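Local coordinates for protein phosphoribosylaminoimidazole-succinocarboxamide synthase (Saccharomyces cerevisiae, PDB 2CNQ) that joins aspartate to the carboxylate of CAIR at the cost of ATP, forming SAICAR in de novo purine biosynthesis, at residues A[229-232]-A[233-237]. Numbering follows the deposited sequence.
Sequences IILV and DEVLT. With ADP (adenosine-5'-diphosphate), chain B.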
ATOM      1  N   ILE A 229      -9.360  -6.292 -14.546  1.00  9.31           N
ATOM      2  CA  ILE A 229      -8.848  -5.476 -13.493  1.00  8.63           C
ATOM      3  C   ILE A 229      -7.462  -6.002 -13.178  1.00  8.23           C
ATOM      4  O   ILE A 229      -7.218  -7.193 -13.163  1.00  9.50           O
ATOM      5  CB  ILE A 229      -9.760  -5.510 -12.311  1.00  8.85           C
ATOM      6  CG1 ILE A 229     -11.088  -4.865 -12.672  1.00 10.70           C
ATOM      7  CG2 ILE A 229      -9.145  -4.797 -11.149  1.00  9.46           C
ATOM      8  CD1 ILE A 229     -12.143  -5.059 -11.625  1.00 11.47           C
ATOM      9  N   ILE A 230      -6.559  -5.070 -12.933  1.00  7.44           N
ATOM     10  CA  ILE A 230      -5.189  -5.362 -12.701  1.00  7.29           C
ATOM     11  C   ILE A 230      -4.851  -4.850 -11.336  1.00  6.62           C
ATOM     12  O   ILE A 230      -5.127  -3.715 -11.011  1.00  7.32           O
ATOM     13  CB  ILE A 230      -4.291  -4.633 -13.707  1.00  8.12           C
ATOM     14  CG1 ILE A 230      -4.789  -4.791 -15.122  1.00 10.09           C
ATOM     15  CG2 ILE A 230      -2.880  -5.086 -13.558  1.00  8.19           C
ATOM     16  CD1 ILE A 230      -4.795  -6.127 -15.615  1.00 11.74           C
ATOM     17  N   LEU A 231      -4.185  -5.658 -10.544  1.00  6.16           N
ATOM     18  CA  LEU A 231      -3.665  -5.200  -9.289  1.00  6.16           C
ATOM     19  C   LEU A 231      -2.360  -4.509  -9.563  1.00  5.87           C
ATOM     20  O   LEU A 231      -1.458  -5.072 -10.149  1.00  6.35           O
ATOM     21  CB  LEU A 231      -3.479  -6.407  -8.394  1.00  6.42           C
ATOM     22  CG  LEU A 231      -3.149  -6.081  -6.955  1.00  6.22           C
ATOM     23  CD1 LEU A 231      -4.228  -5.327  -6.284  1.00  6.97           C
ATOM     24  CD2 LEU A 231      -2.897  -7.381  -6.237  1.00  7.13           C
ATOM     25  N   VAL A 232      -2.287  -3.257  -9.175  1.00  5.69           N
ATOM     26  CA  VAL A 232      -1.135  -2.441  -9.472  1.00  5.95           C
ATOM     27  C   VAL A 232      -0.549  -1.913  -8.183  1.00  5.88           C
ATOM     28  O   VAL A 232      -0.876  -2.351  -7.100  1.00  6.42           O
ATOM     29  CB  VAL A 232      -1.473  -1.316 -10.453  1.00  6.09           C
ATOM     30  CG1 VAL A 232      -2.080  -1.896 -11.703  1.00  6.65           C
ATOM     31  CG2 VAL A 232      -2.376  -0.298  -9.852  1.00  6.24           C
ATOM     32  N   ASP A 233       0.384  -1.008  -8.308  1.00  6.11           N
ATOM     33  CA  ASP A 233       0.933  -0.321  -7.177  1.00  5.92           C
ATOM     34  C   ASP A 233       1.577  -1.292  -6.212  1.00  5.77           C
ATOM     35  O   ASP A 233       2.302  -2.163  -6.646  1.00  6.34           O
ATOM     36  CB  ASP A 233      -0.098   0.596  -6.549  1.00  6.28           C
ATOM     37  CG  ASP A 233       0.504   1.636  -5.690  1.00  6.15           C
ATOM     38  OD1 ASP A 233       1.152   2.544  -6.237  1.00  6.76           O
ATOM     39  OD2 ASP A 233       0.297   1.552  -4.464  1.00  6.85           O
ATOM     40  N   GLU A 234       1.389  -1.046  -4.945  1.00  5.55           N
ATOM     41  CA  GLU A 234       1.844  -1.908  -3.910  1.00  5.48           C
ATOM     42  C   GLU A 234       0.668  -2.619  -3.311  1.00  5.52           C
ATOM     43  O   GLU A 234      -0.453  -2.177  -3.390  1.00  5.75           O
ATOM     44  CB  GLU A 234       2.603  -1.141  -2.848  1.00  5.84           C
ATOM     45  CG  GLU A 234       1.711  -0.291  -1.990  1.00  6.26           C
ATOM     46  CD  GLU A 234       2.454   0.500  -0.976  1.00  6.16           C
ATOM     47  OE1 GLU A 234       1.947   1.590  -0.649  1.00  7.20           O
ATOM     48  OE2 GLU A 234       3.496   0.052  -0.497  1.00  6.52           O
ATOM     49  N   VAL A 235       0.971  -3.724  -2.685  1.00  5.49           N
ATOM     50  CA  VAL A 235      -0.061  -4.593  -2.172  1.00  5.52           C
ATOM     51  C   VAL A 235       0.288  -4.981  -0.770  1.00  5.19           C
ATOM     52  O   VAL A 235       1.330  -5.553  -0.536  1.00  5.46           O
ATOM     53  CB  VAL A 235      -0.202  -5.826  -3.034  1.00  6.10           C
ATOM     54  CG1 VAL A 235      -1.317  -6.662  -2.492  1.00  6.51           C
ATOM     55  CG2 VAL A 235      -0.434  -5.464  -4.465  1.00  7.47           C
ATOM     56  N   LEU A 236      -0.626  -4.673   0.123  1.00  5.34           N
ATOM     57  CA  LEU A 236      -0.611  -5.162   1.491  1.00  5.28           C
ATOM     58  C   LEU A 236       0.747  -4.963   2.098  1.00  5.22           C
ATOM     59  O   LEU A 236       1.347  -5.845   2.688  1.00  5.52           O
ATOM     60  CB  LEU A 236      -1.102  -6.583   1.550  1.00  5.33           C
ATOM     61  CG  LEU A 236      -2.601  -6.649   1.423  1.00  6.29           C
ATOM     62  CD1 LEU A 236      -3.027  -8.010   0.955  1.00  7.41           C
ATOM     63  CD2 LEU A 236      -3.251  -6.313   2.742  1.00  7.60           C
ATOM     64  N   THR A 237       1.192  -3.729   2.025  1.00  5.42           N
ATOM     65  CA  THR A 237       2.373  -3.329   2.728  1.00  5.19           C
ATOM     66  C   THR A 237       1.956  -2.557   3.937  1.00  5.09           C
ATOM     67  O   THR A 237       0.832  -2.163   4.088  1.00  5.48           O
ATOM     68  CB  THR A 237       3.286  -2.502   1.885  1.00  5.43           C
ATOM     69  OG1 THR A 237       2.724  -1.199   1.808  1.00  5.84           O
ATOM     70  CG2 THR A 237       3.506  -3.087   0.517  1.00  6.16           C
TER
HETATM   71  PB  ADP B1307       1.601   8.198  -4.074  1.00  7.97           P
HETATM   72  O1B ADP B1307       1.090   7.154  -3.194  1.00  9.67           O
HETATM   73  O2B ADP B1307       0.553   8.778  -4.927  1.00 11.30           O
HETATM   74  O3B ADP B1307       2.350   9.287  -3.481  1.00 10.42           O
HETATM   75  PA  ADP B1307       3.654   6.368  -4.835  1.00  6.51           P
HETATM   76  O1A ADP B1307       3.038   5.230  -4.151  1.00  7.41           O
HETATM   77  O2A ADP B1307       4.858   6.967  -4.280  1.00  6.59           O
HETATM   78  O3A ADP B1307       2.588   7.492  -5.098  1.00  7.60           O
HETATM   79  O5' ADP B1307       4.000   5.995  -6.321  1.00  6.84           O
HETATM   80  C5' ADP B1307       3.269   5.102  -7.129  1.00  6.92           C
HETATM   81  C4' ADP B1307       2.524   5.876  -8.175  1.00  6.78           C
HETATM   82  O4' ADP B1307       2.447   5.026  -9.317  1.00  6.98           O
HETATM   83  C3' ADP B1307       1.106   6.186  -7.808  1.00  7.16           C
HETATM   84  O3' ADP B1307       0.658   7.312  -8.522  1.00  8.35           O
HETATM   85  C2' ADP B1307       0.369   4.986  -8.339  1.00  6.88           C
HETATM   86  O2' ADP B1307      -0.994   5.201  -8.525  1.00  7.34           O
HETATM   87  C1' ADP B1307       1.089   4.776  -9.617  1.00  6.68           C
HETATM   88  N9  ADP B1307       1.022   3.461 -10.180  1.00  6.31           N
HETATM   89  C8  ADP B1307       1.047   2.304  -9.515  1.00  6.39           C
HETATM   90  N7  ADP B1307       1.076   1.265 -10.307  1.00  6.45           N
HETATM   91  C5  ADP B1307       1.062   1.782 -11.546  1.00  6.68           C
HETATM   92  C6  ADP B1307       1.108   1.231 -12.847  1.00  7.19           C
HETATM   93  N6  ADP B1307       1.183  -0.071 -13.035  1.00  7.23           N
HETATM   94  N1  ADP B1307       1.004   2.039 -13.896  1.00  7.93           N
HETATM   95  C2  ADP B1307       0.970   3.353 -13.699  1.00  8.26           C
HETATM   96  N3  ADP B1307       1.004   3.988 -12.537  1.00  7.80           N
HETATM   97  C4  ADP B1307       1.040   3.188 -11.472  1.00  6.87           C
HETATM   98  O   HOH W   1      -2.711  -2.593  -4.982  1.00  6.08           O
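L231 and V235 meet tip to tip where strand 228-245 bends beside a bound ADP. CD2 of L231 lies 3.6 Å from CG2 of V235. The leucine gets there because CG is anti to the backbone N (chi1 -171°). F65 and W64 of helix 53-67 also pack on V235. A water 2.8 Å from V232 O sits beside E234 O as well. It can bridge the two carbonyls, though it has other acceptors in reach. Between these residues, V232 and D233 face the nucleotide. The backbone N of D233 makes a weak hydrogen bond to ADP N7, 3.1 Å long and bent to 132°. CB of V232 approaches the same N7. The two oxygens of D233 do different work. OD1 packs against ADP C8 at 3.3 Å, while OD2 accepts E234 N at 2.9 Å, met from above the carboxylate plane. OD2 also pairs with K217, and a magnesium ion lies about 4 Å from the side chain. With an alanine in place of D233, K217 would probably lose this charge partner and E234 N its acceptor. Further on, T237 OG1 donates to E234 OE2 at 2.7 Å, and R21 forms a salt bridge to the same oxygen. Polar bonds thus hold the D233 carboxylate near the magnesium ion, while L231 and V235 make a purely apolar contact.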